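Local coordinates for putative transcriptional regulator protein (Vibrio parahaemolyticus, PDB 3ER6) that probably binds specific DNA sequences as an AraC-type transcriptional regulator, the modelled chain being its DJ-1/PfpI-family domain without the DNA-binding part, at residues 29-34 / 177-182; 52-55 / 61-64; 81-86 / 118-123; 110-115 / 173-178; 130-135 / 140-145. The protein carries 1 engineered substitution. All coordinates share one frame; numbering follows the deposited sequence.

Interaction 1: residues 29-34 / 177-182; sequences EILETA and LEIVEE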
# COMPACT_ATOMS: atom_id res chain seq x y z
N GLU A 29 -1.25 7.49 3.08
CA GLU A 29 -1.48 8.21 1.83
C GLU A 29 -2.95 8.54 1.72
O GLU A 29 -3.28 9.63 1.27
CB GLU A 29 -1.08 7.29 0.66
CG GLU A 29 0.48 7.22 0.59
CD GLU A 29 1.08 6.27 -0.51
OE1 GLU A 29 0.33 5.76 -1.33
OE2 GLU A 29 2.30 6.08 -0.48
N ILE A 30 -3.84 7.60 2.08
CA ILE A 30 -5.28 7.89 1.94
C ILE A 30 -5.67 8.96 2.96
O ILE A 30 -6.32 9.92 2.63
CB ILE A 30 -6.18 6.59 2.15
CG1 ILE A 30 -5.93 5.58 1.02
CG2 ILE A 30 -7.77 6.95 2.24
CD1 ILE A 30 -6.43 4.17 1.30
N LEU A 31 -5.35 8.74 4.24
CA LEU A 31 -5.67 9.76 5.23
C LEU A 31 -5.16 11.18 4.90
O LEU A 31 -5.94 12.17 5.06
CB LEU A 31 -5.23 9.32 6.63
CG LEU A 31 -5.99 8.04 7.12
CD1 LEU A 31 -5.41 7.66 8.48
CD2 LEU A 31 -7.57 8.13 7.14
N GLU A 32 -3.88 11.33 4.52
CA GLU A 32 -3.37 12.68 4.18
C GLU A 32 -4.04 13.29 2.93
O GLU A 32 -4.33 14.53 2.89
CB GLU A 32 -1.85 12.71 4.02
CG GLU A 32 -1.17 12.39 5.36
CD GLU A 32 0.29 12.77 5.37
OE1 GLU A 32 0.82 13.18 4.30
OE2 GLU A 32 0.92 12.65 6.45
N THR A 33 -4.25 12.46 1.91
CA THR A 33 -4.99 12.90 0.73
C THR A 33 -6.37 13.49 1.09
O THR A 33 -6.75 14.52 0.59
CB THR A 33 -5.07 11.76 -0.36
OG1 THR A 33 -3.71 11.37 -0.69
CG2 THR A 33 -5.83 12.25 -1.64
N ALA A 34 -7.10 12.80 1.96
CA ALA A 34 -8.42 13.27 2.41
C ALA A 34 -8.29 14.58 3.23
O ALA A 34 -9.12 15.49 3.07
CB ALA A 34 -9.04 12.21 3.27
N LEU A 177 -12.24 5.30 5.09
CA LEU A 177 -13.30 6.27 4.75
C LEU A 177 -14.24 6.55 5.91
O LEU A 177 -14.73 7.66 6.07
CB LEU A 177 -14.12 5.82 3.53
CG LEU A 177 -13.31 5.72 2.24
CD1 LEU A 177 -14.22 5.20 1.16
CD2 LEU A 177 -12.68 7.08 1.85
N GLU A 178 -14.47 5.54 6.74
CA GLU A 178 -15.25 5.75 7.92
C GLU A 178 -14.59 6.80 8.80
O GLU A 178 -15.23 7.75 9.18
CB GLU A 178 -15.43 4.44 8.68
CG GLU A 178 -16.49 4.54 9.74
CD GLU A 178 -17.89 4.84 9.17
OE1 GLU A 178 -18.58 5.63 9.82
OE2 GLU A 178 -18.28 4.31 8.07
N ILE A 179 -13.30 6.64 9.05
CA ILE A 179 -12.55 7.57 9.87
C ILE A 179 -12.54 8.94 9.18
O ILE A 179 -12.76 9.98 9.84
CB ILE A 179 -11.10 7.05 10.05
CG1 ILE A 179 -11.06 5.79 10.93
CG2 ILE A 179 -10.17 8.14 10.55
CD1 ILE A 179 -11.62 6.03 12.19
N VAL A 180 -12.33 8.96 7.85
CA VAL A 180 -12.44 10.22 7.11
C VAL A 180 -13.79 10.89 7.33
O VAL A 180 -13.83 12.08 7.58
CB VAL A 180 -12.17 10.07 5.58
CG1 VAL A 180 -12.48 11.40 4.82
CG2 VAL A 180 -10.73 9.70 5.40
N GLU A 181 -14.90 10.15 7.25
CA GLU A 181 -16.19 10.80 7.42
C GLU A 181 -16.34 11.37 8.85
O GLU A 181 -16.80 12.48 9.04
CB GLU A 181 -17.34 9.84 7.07
CG GLU A 181 -18.65 10.51 7.23
CD GLU A 181 -19.79 9.67 6.73
OE1 GLU A 181 -19.55 8.67 6.02
OE2 GLU A 181 -20.93 10.03 7.06
N GLU A 182 -15.91 10.61 9.83
CA GLU A 182 -15.92 11.07 11.24
C GLU A 182 -15.24 12.39 11.46
O GLU A 182 -15.79 13.24 12.16
CB GLU A 182 -15.30 10.02 12.15
CG GLU A 182 -16.18 8.82 12.23
CD GLU A 182 -15.80 7.88 13.37
OE1 GLU A 182 -15.76 8.37 14.54
OE2 GLU A 182 -15.58 6.67 13.06
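Val180 sits opposite Ala34 and Leu31, and aliphatic carbon alone bridges the two helices. The CG2 branch of Val180 lies 3.7 Å from Ala34 CB and 3.9 Å from Leu31 CD2, so one methyl touches two residues of segment 29-34. Its CG1 branch flanks the same alanine, 3.9 Å from Ala34 CB. Val180 carries CG1 anti to its backbone N (chi1 173°), and this rotation turns both methyls to the alanine, like a fork around it. Leu31 starts out alongside the other helix rather than at it; its CD2 then reaches across, and the Leu31 and Val180 side chains slide past each other in opposite directions. Ile179 adds a looser touch, Leu31 CD2 to Ile179 CG2 at 4.3 Å.

No hydrogen bond joins the segments. Within 29-34, Thr33 OG1 bonds to Glu29 O at 2.7 Å, and Thr33 N bonds to that oxygen as well. The two reach the carbonyl from opposite faces of its plane, so two donors grip one helical oxygen.

The carboxylates take no part in this seam and bond elsewhere, Glu181 for instance to Arg189 of the same chain.

The segment axes run nearly parallel, 27° apart and 10.3 Å at closest approach. With Glu32 salt-bridged to Arg58 of the second subunit and Glu29 accepting from the backbone N of Phe21 and Ala22 there, helix 22-37 lies between helix 173-184 and the dimer partner; strand 43-48 touches Leu31, and helix 186-195 packs against Leu177 and Val180.

Interaction 2: residues 52-55 / 61-64; sequences NRPL and ISVQ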
# COMPACT_ATOMS: atom_id res chain seq x y z
N ASN A 52 11.99 1.21 17.41
CA ASN A 52 12.44 2.51 16.86
C ASN A 52 13.66 2.37 15.94
O ASN A 52 14.43 3.36 15.73
CB ASN A 52 12.70 3.54 18.00
CG ASN A 52 11.50 3.69 18.93
OD1 ASN A 52 10.41 4.01 18.47
ND2 ASN A 52 11.70 3.49 20.26
N ARG A 53 13.86 1.17 15.39
CA ARG A 53 14.95 0.97 14.37
C ARG A 53 14.34 1.06 12.97
O ARG A 53 13.14 0.94 12.84
CB ARG A 53 15.62 -0.41 14.55
CG ARG A 53 16.19 -0.68 15.97
CD ARG A 53 17.42 0.13 16.27
NE ARG A 53 18.49 -0.28 15.37
CZ ARG A 53 19.48 0.52 14.96
NH1 ARG A 53 19.58 1.78 15.41
NH2 ARG A 53 20.37 0.04 14.09
N PRO A 54 15.17 1.22 11.92
CA PRO A 54 14.69 1.19 10.54
C PRO A 54 13.99 -0.15 10.22
O PRO A 54 14.32 -1.18 10.81
CB PRO A 54 15.98 1.23 9.71
CG PRO A 54 17.00 1.88 10.59
CD PRO A 54 16.62 1.49 12.02
N LEU A 55 13.02 -0.10 9.32
CA LEU A 55 12.42 -1.31 8.84
C LEU A 55 13.31 -1.70 7.69
O LEU A 55 13.76 -0.84 6.94
CB LEU A 55 11.00 -1.09 8.31
CG LEU A 55 9.91 -0.80 9.38
CD1 LEU A 55 8.62 -0.90 8.68
CD2 LEU A 55 9.96 -1.78 10.52
N ILE A 61 15.30 -2.07 0.44
CA ILE A 61 15.17 -0.72 1.01
C ILE A 61 15.27 -0.71 2.53
O ILE A 61 15.01 -1.74 3.22
CB ILE A 61 13.83 -0.03 0.62
CG1 ILE A 61 12.62 -0.84 1.16
CG2 ILE A 61 13.79 0.16 -0.89
CD1 ILE A 61 11.22 -0.26 0.84
N SER A 62 15.69 0.45 3.03
CA SER A 62 15.70 0.68 4.46
C SER A 62 14.72 1.84 4.65
O SER A 62 14.77 2.82 3.88
CB SER A 62 17.08 1.17 4.88
OG SER A 62 17.12 1.13 6.24
N VAL A 63 13.91 1.77 5.69
CA VAL A 63 12.92 2.81 6.02
C VAL A 63 13.18 3.44 7.42
O VAL A 63 12.97 2.81 8.48
CB VAL A 63 11.49 2.26 5.93
CG1 VAL A 63 10.43 3.42 6.11
CG2 VAL A 63 11.26 1.63 4.51
N GLN A 64 13.66 4.66 7.42
CA GLN A 64 14.11 5.27 8.66
C GLN A 64 13.04 6.24 9.21
O GLN A 64 12.73 7.28 8.55
CB GLN A 64 15.41 6.00 8.41
CG GLN A 64 15.81 6.91 9.59
CD GLN A 64 16.32 6.11 10.77
OE1 GLN A 64 17.31 5.38 10.66
NE2 GLN A 64 15.66 6.25 11.90
O HOH W 1 16.25 4.56 14.07
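Leu55 and Val63 face each other as an antiparallel hydrogen-bonded pair. Leu55 N donates to Val63 O at 3.0 Å, and Val63 N returns a bond to Leu55 O at 2.9 Å; the second is the straighter at 160°, with its donor in the carbonyl plane. Both side chains leave the same face, their CB atoms 4.1 Å apart. Pro54 precedes the pair. Its CA also approaches Val63 O, at 3.1 Å, as a CA-H...O contact, while the ring carbons lie beside Ser62 and Gln64: Pro54 CB meets Ser62 OG at 3.7 Å, and Pro54 CG lies 3.5 Å from Gln64 OE1.

Gln64 holds CG trans to the main-chain nitrogen (chi1 168°) and folds at chi2, which lays the amide beside the proline. Its NE2 gives a hydrogen to a water, 2.8 Å away, that in turn donates to Asn52 O. Asn52 is itself held by Trp69 N and Gln70 OE1, and Arg53 O by Thr49 OG1.

The geometry is that of a beta hairpin, strands 55-57 and 61-64. Residues 62-64 also pair antiparallel with a strand of the second subunit, so the small sheet runs on across the dimer interface.

Interaction 3: residues 81-86 / 118-123; sequences GSIGDP and IFVVAK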
# COMPACT_ATOMS: atom_id res chain seq x y z
N GLY A 81 -0.18 -1.85 12.14
CA GLY A 81 -0.04 -2.63 10.88
C GLY A 81 0.19 -4.13 11.04
O GLY A 81 0.17 -4.69 12.14
N SER A 82 0.46 -4.79 9.90
CA SER A 82 0.78 -6.21 9.82
C SER A 82 1.92 -6.65 10.73
O SER A 82 2.93 -5.95 10.91
CB SER A 82 1.13 -6.59 8.37
OG SER A 82 1.23 -7.99 8.27
N ILE A 83 1.75 -7.84 11.30
CA ILE A 83 2.85 -8.45 12.02
C ILE A 83 3.42 -9.62 11.25
O ILE A 83 4.24 -10.38 11.78
CB ILE A 83 2.48 -8.84 13.52
CG1 ILE A 83 1.31 -9.85 13.61
CG2 ILE A 83 2.16 -7.58 14.35
CD1 ILE A 83 1.15 -10.48 15.09
N GLY A 84 2.98 -9.77 10.00
CA GLY A 84 3.34 -10.96 9.19
C GLY A 84 2.72 -12.22 9.81
O GLY A 84 1.58 -12.20 10.23
N ASP A 85 3.49 -13.29 9.90
CA ASP A 85 2.97 -14.52 10.45
C ASP A 85 2.99 -14.44 11.96
O ASP A 85 4.06 -14.41 12.59
CB ASP A 85 3.83 -15.70 9.99
CG ASP A 85 3.33 -17.05 10.54
OD1 ASP A 85 2.37 -17.16 11.35
OD2 ASP A 85 3.96 -18.03 10.14
N PRO A 86 1.79 -14.43 12.54
CA PRO A 86 1.68 -14.22 14.00
C PRO A 86 2.41 -15.31 14.78
O PRO A 86 2.86 -15.08 15.91
CB PRO A 86 0.18 -14.23 14.27
CG PRO A 86 -0.45 -13.83 12.90
CD PRO A 86 0.48 -14.46 11.86
N ILE A 118 -4.57 -7.21 13.50
CA ILE A 118 -5.77 -7.67 14.24
C ILE A 118 -5.42 -8.66 15.40
O ILE A 118 -6.03 -8.60 16.48
CB ILE A 118 -6.91 -8.20 13.30
CG1 ILE A 118 -7.43 -7.07 12.42
CG2 ILE A 118 -8.09 -8.84 14.17
CD1 ILE A 118 -8.11 -7.51 11.17
N PHE A 119 -4.40 -9.49 15.19
CA PHE A 119 -3.96 -10.43 16.21
C PHE A 119 -3.44 -9.64 17.43
O PHE A 119 -3.57 -10.11 18.58
CB PHE A 119 -2.83 -11.35 15.69
CG PHE A 119 -3.30 -12.47 14.80
CD1 PHE A 119 -3.84 -12.20 13.53
CD2 PHE A 119 -3.20 -13.81 15.23
CE1 PHE A 119 -4.26 -13.25 12.71
CE2 PHE A 119 -3.65 -14.84 14.41
CZ PHE A 119 -4.16 -14.56 13.16
N VAL A 120 -2.81 -8.48 17.20
CA VAL A 120 -2.32 -7.63 18.29
C VAL A 120 -3.48 -7.08 19.14
O VAL A 120 -3.48 -7.17 20.40
CB VAL A 120 -1.46 -6.44 17.76
CG1 VAL A 120 -0.95 -5.59 18.92
CG2 VAL A 120 -0.28 -6.96 16.89
N VAL A 121 -4.50 -6.53 18.48
CA VAL A 121 -5.65 -6.02 19.27
C VAL A 121 -6.41 -7.22 19.97
O VAL A 121 -6.89 -7.06 21.09
CB VAL A 121 -6.63 -5.13 18.44
CG1 VAL A 121 -5.90 -3.93 17.90
CG2 VAL A 121 -7.24 -5.92 17.34
N ALA A 122 -6.47 -8.39 19.32
CA ALA A 122 -7.07 -9.58 19.98
C ALA A 122 -6.33 -9.90 21.26
O ALA A 122 -6.94 -9.95 22.34
CB ALA A 122 -7.12 -10.81 19.05
N LYS A 123 -5.02 -10.10 21.15
CA LYS A 123 -4.17 -10.37 22.29
C LYS A 123 -4.30 -9.32 23.40
O LYS A 123 -4.35 -9.66 24.57
CB LYS A 123 -2.70 -10.46 21.86
CG LYS A 123 -1.79 -10.86 23.01
CD LYS A 123 -0.42 -11.21 22.45
CE LYS A 123 0.51 -11.69 23.53
NZ LYS A 123 -0.27 -12.48 24.56
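Phe119 meets Pro86 and Ile83, and its side chain can be followed outward from the helix. Phe119 CB lies 4.1 Å from Ile83 CD1, the tip of an isoleucine that crosses the phenylalanine at about a right angle. From CB the ring swings out with CG anti to the carbonyl carbon (chi1 -78°), and from here on its partner is the proline that opens helix 86-89. Phe119 CG is 3.7 Å from Pro86 CG, and Phe119 CZ at the far end is 3.8 Å from the same atom. These near-equal values follow from Pro86 CG standing 3.5 Å above the middle of the ring, 6° off the normal: a CH-pi contact over one face. Pro86 CB leans over one side, where Phe119 CD2 comes closer, at 3.5 Å.

Next along the helix, Val120 CG2 touches the other branch of Ile83, CG2 to CG2, at 3.6 Å. Ile83 thus divides its methyls, CG2 to Val120 and CD1 to Phe119.

The loop of Ile83, which leads into Pro86, is shaped by polar bonds. Ser82 OG accepts from Gly84 N at 3.0 Å, an ST turn, and also bonds Asp115. Asp85 is the N-cap of helix 86-89, its OD1 accepting from Leu87 N.

No hydrogen bond crosses between 81-86 and 118-123; the polar tie comes from Thr116 next door, which bonds backbone atoms of Ile83 and Gly84. The contact itself therefore rests on shape and dispersion, with the pyrrolidine C-H groups set against the electron-rich face of the aromatic ring.

Interaction 4: residues 110-115 / 173-178; sequences KIVAID and SSVMLE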
# COMPACT_ATOMS: atom_id res chain seq x y z
N LYS A 110 -8.68 6.31 18.89
CA LYS A 110 -9.19 5.29 17.96
C LYS A 110 -8.07 4.30 17.64
O LYS A 110 -6.93 4.74 17.43
CB LYS A 110 -9.75 5.89 16.67
CG LYS A 110 -10.97 6.78 16.88
CD LYS A 110 -11.38 7.42 15.53
CE LYS A 110 -12.55 8.36 15.71
NZ LYS A 110 -13.61 7.63 16.43
N ILE A 111 -8.37 2.99 17.65
CA ILE A 111 -7.37 1.95 17.38
C ILE A 111 -7.77 1.25 16.08
O ILE A 111 -8.83 0.59 15.96
CB ILE A 111 -7.26 0.89 18.51
CG1 ILE A 111 -7.20 1.51 19.92
CG2 ILE A 111 -6.10 -0.12 18.28
CD1 ILE A 111 -5.93 2.45 20.18
N VAL A 112 -6.91 1.36 15.07
CA VAL A 112 -7.24 0.82 13.75
C VAL A 112 -6.23 -0.29 13.49
O VAL A 112 -5.02 -0.03 13.47
CB VAL A 112 -7.08 1.90 12.62
CG1 VAL A 112 -7.44 1.26 11.26
CG2 VAL A 112 -7.93 3.19 12.89
N ALA A 113 -6.70 -1.52 13.33
CA ALA A 113 -5.81 -2.66 13.20
C ALA A 113 -6.08 -3.25 11.83
O ALA A 113 -7.25 -3.51 11.49
CB ALA A 113 -6.10 -3.73 14.30
N ILE A 114 -5.00 -3.44 11.04
CA ILE A 114 -5.11 -3.90 9.66
C ILE A 114 -4.31 -5.17 9.46
O ILE A 114 -3.21 -5.29 10.06
CB ILE A 114 -4.65 -2.71 8.66
CG1 ILE A 114 -3.18 -2.34 8.85
CG2 ILE A 114 -5.48 -1.42 8.95
CD1 ILE A 114 -2.69 -1.27 7.82
N ASP A 115 -4.84 -6.13 8.67
CA ASP A 115 -4.13 -7.33 8.37
C ASP A 115 -3.88 -8.02 9.73
O ASP A 115 -4.73 -7.92 10.63
CB ASP A 115 -2.81 -7.03 7.62
CG ASP A 115 -2.16 -8.31 6.97
OD1 ASP A 115 -2.73 -9.43 6.96
OD2 ASP A 115 -1.06 -8.19 6.44
N SER A 173 -10.36 0.39 2.48
CA SER A 173 -11.20 1.54 2.11
C SER A 173 -12.33 1.75 3.08
O SER A 173 -12.59 2.91 3.49
CB SER A 173 -11.82 1.34 0.70
OG SER A 173 -10.77 1.19 -0.21
N SER A 174 -13.06 0.69 3.44
CA SER A 174 -14.23 0.97 4.24
C SER A 174 -13.84 1.59 5.59
O SER A 174 -14.46 2.58 6.02
CB SER A 174 -15.19 -0.21 4.38
OG SER A 174 -14.67 -1.17 5.27
N VAL A 175 -12.81 1.05 6.25
CA VAL A 175 -12.38 1.64 7.52
C VAL A 175 -11.81 3.04 7.39
O VAL A 175 -12.16 3.95 8.15
CB VAL A 175 -11.39 0.69 8.31
CG1 VAL A 175 -10.68 1.43 9.37
CG2 VAL A 175 -12.17 -0.51 8.95
N MET A 176 -10.88 3.22 6.44
CA MET A 176 -10.23 4.52 6.27
C MET A 176 -11.28 5.63 5.95
O MET A 176 -11.24 6.73 6.50
CB MET A 176 -9.13 4.40 5.19
CG MET A 176 -7.77 3.79 5.74
SD MET A 176 -7.14 3.99 7.44
CE MET A 176 -6.53 2.34 7.81
N LEU A 177 -12.24 5.30 5.09
CA LEU A 177 -13.30 6.27 4.75
C LEU A 177 -14.24 6.55 5.91
O LEU A 177 -14.73 7.66 6.07
CB LEU A 177 -14.12 5.82 3.53
CG LEU A 177 -13.31 5.72 2.24
CD1 LEU A 177 -14.22 5.20 1.16
CD2 LEU A 177 -12.68 7.08 1.85
N GLU A 178 -14.47 5.54 6.74
CA GLU A 178 -15.25 5.75 7.92
C GLU A 178 -14.59 6.80 8.80
O GLU A 178 -15.23 7.75 9.18
CB GLU A 178 -15.43 4.44 8.68
CG GLU A 178 -16.49 4.54 9.74
CD GLU A 178 -17.89 4.84 9.17
OE1 GLU A 178 -18.58 5.63 9.82
OE2 GLU A 178 -18.28 4.31 8.07
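Val112 and Ile114 of strand 110-114 point to the helix that begins at 173, where Val175 and Met176 receive them. Lys110, at the start of the strand, reaches further along that helix, its NZ forming a salt bridge with Glu182 OE1.

Val112 makes two contacts with one methyl. Its CG1, anti to the backbone N, lies 3.8 Å from Val175 CG1 and 3.7 Å from Met176 CE. The two valines slide past each other in opposite directions, whereas Met176 crosses Val112 at a slant. The methionine sets off alongside the strand, and bends at chi2 and chi3 (-31° and 138°, neither a staggered value) bring its terminal methyl to the strand.

This is the layering of the alpha/beta sandwich of the DJ-1/PfpI fold: strand 110-114 is an inner strand of the six-stranded sheet, with helix 173-184 on one face and helix 117-124 on the other, where Ile111 and Ala113 both pack on Val121. Strand and helix run nearly antiparallel, their segment axes 163° apart and 10.4 Å at closest approach.

Ile114 returns to the first face, its CG2 4.1 Å from Met176 CE, at about a right angle to the methionine; Ser23 and Ser27 of helix 22-37 lie against it too. The methyl of Met176 is thereby shared between two strand residues that lie two apart in sequence, and all four side chains of the contact are buried. Asp115, next in sequence, has a positive phi, probably at the place of the nucleophile elbow of DJ-1/PfpI relatives, and bonds His135 NE2 through OD1.

Interaction 5: residues 130-135 / 140-145; sequences NKAVMH and HLFGEL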
# COMPACT_ATOMS: atom_id res chain seq x y z
N ASN A 130 -15.72 -9.13 21.82
CA ASN A 130 -15.09 -10.36 21.40
C ASN A 130 -15.58 -10.88 20.04
O ASN A 130 -15.72 -12.08 19.87
CB ASN A 130 -15.22 -11.47 22.46
CG ASN A 130 -14.10 -11.41 23.52
OD1 ASN A 130 -13.98 -12.30 24.38
ND2 ASN A 130 -13.30 -10.34 23.49
N LYS A 131 -15.75 -9.99 19.07
CA LYS A 131 -15.92 -10.44 17.68
C LYS A 131 -14.88 -9.80 16.75
O LYS A 131 -14.51 -8.65 16.93
CB LYS A 131 -17.33 -10.11 17.16
CG LYS A 131 -18.42 -10.68 18.06
CD LYS A 131 -19.81 -10.24 17.64
CE LYS A 131 -20.85 -11.22 18.21
NZ LYS A 131 -22.09 -11.29 17.36
N ALA A 132 -14.43 -10.53 15.73
CA ALA A 132 -13.37 -9.97 14.89
C ALA A 132 -13.57 -10.42 13.47
O ALA A 132 -14.49 -11.18 13.17
CB ALA A 132 -11.98 -10.44 15.37
N VAL A 133 -12.64 -10.00 12.63
CA VAL A 133 -12.59 -10.44 11.23
C VAL A 133 -11.16 -10.90 10.90
O VAL A 133 -10.20 -10.38 11.45
CB VAL A 133 -13.03 -9.27 10.29
CG1 VAL A 133 -14.51 -8.90 10.55
CG2 VAL A 133 -12.10 -8.01 10.47
N MET A 134 -10.99 -11.87 10.00
CA MET A 134 -9.64 -12.13 9.52
C MET A 134 -9.77 -12.67 8.12
O MET A 134 -10.83 -13.26 7.80
CB MET A 134 -8.90 -13.12 10.44
CG MET A 134 -7.45 -13.49 10.02
SD MET A 134 -6.27 -12.11 9.60
CE MET A 134 -6.46 -11.13 11.03
N HIS A 135 -8.76 -12.47 7.27
CA HIS A 135 -8.84 -13.00 5.92
C HIS A 135 -8.56 -14.52 5.96
O HIS A 135 -8.09 -15.08 6.98
CB HIS A 135 -7.88 -12.25 4.96
CG HIS A 135 -6.49 -12.09 5.49
ND1 HIS A 135 -5.67 -13.16 5.74
CD2 HIS A 135 -5.80 -10.97 5.86
CE1 HIS A 135 -4.51 -12.71 6.22
NE2 HIS A 135 -4.57 -11.39 6.31
N HIS A 140 -7.66 -19.60 10.17
CA HIS A 140 -7.47 -20.79 11.00
C HIS A 140 -6.63 -20.50 12.25
O HIS A 140 -7.00 -20.82 13.37
CB HIS A 140 -6.81 -21.93 10.21
CG HIS A 140 -6.61 -23.16 11.03
ND1 HIS A 140 -7.65 -24.01 11.36
CD2 HIS A 140 -5.51 -23.64 11.66
CE1 HIS A 140 -7.19 -24.98 12.13
NE2 HIS A 140 -5.90 -24.78 12.33
N LEU A 141 -5.47 -19.87 12.05
CA LEU A 141 -4.59 -19.54 13.16
C LEU A 141 -5.29 -18.66 14.18
O LEU A 141 -5.22 -18.92 15.39
CB LEU A 141 -3.29 -18.90 12.66
CG LEU A 141 -2.26 -18.51 13.74
CD1 LEU A 141 -1.76 -19.74 14.52
CD2 LEU A 141 -1.06 -17.81 13.09
N PHE A 142 -5.98 -17.62 13.70
CA PHE A 142 -6.75 -16.76 14.62
C PHE A 142 -7.70 -17.64 15.46
O PHE A 142 -7.85 -17.44 16.67
CB PHE A 142 -7.57 -15.75 13.86
CG PHE A 142 -8.11 -14.65 14.72
CD1 PHE A 142 -7.36 -13.50 14.91
CD2 PHE A 142 -9.35 -14.77 15.35
CE1 PHE A 142 -7.84 -12.47 15.71
CE2 PHE A 142 -9.84 -13.75 16.15
CZ PHE A 142 -9.05 -12.58 16.33
N GLY A 143 -8.36 -18.59 14.81
CA GLY A 143 -9.22 -19.54 15.54
C GLY A 143 -8.49 -20.37 16.59
O GLY A 143 -9.02 -20.63 17.65
N GLU A 144 -7.27 -20.80 16.28
CA GLU A 144 -6.46 -21.55 17.24
C GLU A 144 -6.05 -20.70 18.43
O GLU A 144 -6.16 -21.12 19.59
CB GLU A 144 -5.22 -22.12 16.55
CG GLU A 144 -5.56 -23.03 15.37
CD GLU A 144 -6.45 -24.23 15.76
OE1 GLU A 144 -5.89 -25.34 15.93
OE2 GLU A 144 -7.71 -24.09 15.89
N LEU A 145 -5.64 -19.45 18.18
CA LEU A 145 -5.17 -18.58 19.27
C LEU A 145 -6.27 -17.93 20.11
O LEU A 145 -6.07 -17.67 21.31
CB LEU A 145 -4.16 -17.52 18.72
CG LEU A 145 -3.01 -18.14 17.91
CD1 LEU A 145 -2.09 -17.06 17.24
CD2 LEU A 145 -2.21 -19.00 18.84
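Within the short beta-alpha-beta unit of strand 131-132, helix 136-145 and strand 150-151, Ala132 and Met134 on the incoming chain meet Phe142 on the helix. Ala132 CB lies against the far end of the ring, 3.8 Å from Phe142 CZ and 4.0 Å from Phe142 CE2. Phe142 projects with CG anti to its backbone N (chi1 -166°), and this carries the ring across from the helix to the alanine. Met134 attends to the base of the same side chain instead: Met134 CG is 4.5 Å from Phe142 CB, a loose touch. The phenylalanine is thus met at both root and tip, by residues two apart in sequence on an extended chain whose intervening Val133 points away.

Beyond CG, Met134 bends twice and places its SD 3.7 Å above the plane of the His135 ring, over its centre. No hydrogen bond links the two segments; the contact is apolar packing, with Ala132 and Phe142 buried.

Ala132 is tied by backbone bonds to Met150 and Met152, making strand 150-151 the parallel neighbour of 131-132. Phe142 also packs on Leu151 and Ile149, meets the Phe146 ring at a slant, and forms an edge-to-face pair with Phe119. Helix 117-124 thus closes one flank of the unit, touching Met134 and Phe142 alike, while helix 86-89 lies against Leu141.

In the fold
All five contacts belong to one DJ-1/PfpI-family domain. Interactions 1 and 4 share helix 173-184, with centres about 9 Å apart, and lie on one side of the six-stranded sheet; strand 110-114 leads on to helix 117-124, which carries interaction 3 on the other side, the centres of interactions 3 and 4 about 14 Å apart. Interaction 5 adjoins interaction 3, about 10 Å between centres, through helix 117-124. Interaction 2 stands apart, its centre at least about 20 Å from the others. Interaction 1 joins the segments most distant in sequence, its loop holding interactions 2, 3 and 5, while interaction 4 ends on the same helix. Interactions 1 and 2 adjoin the second subunit most; His135 of interaction 5 also touches it.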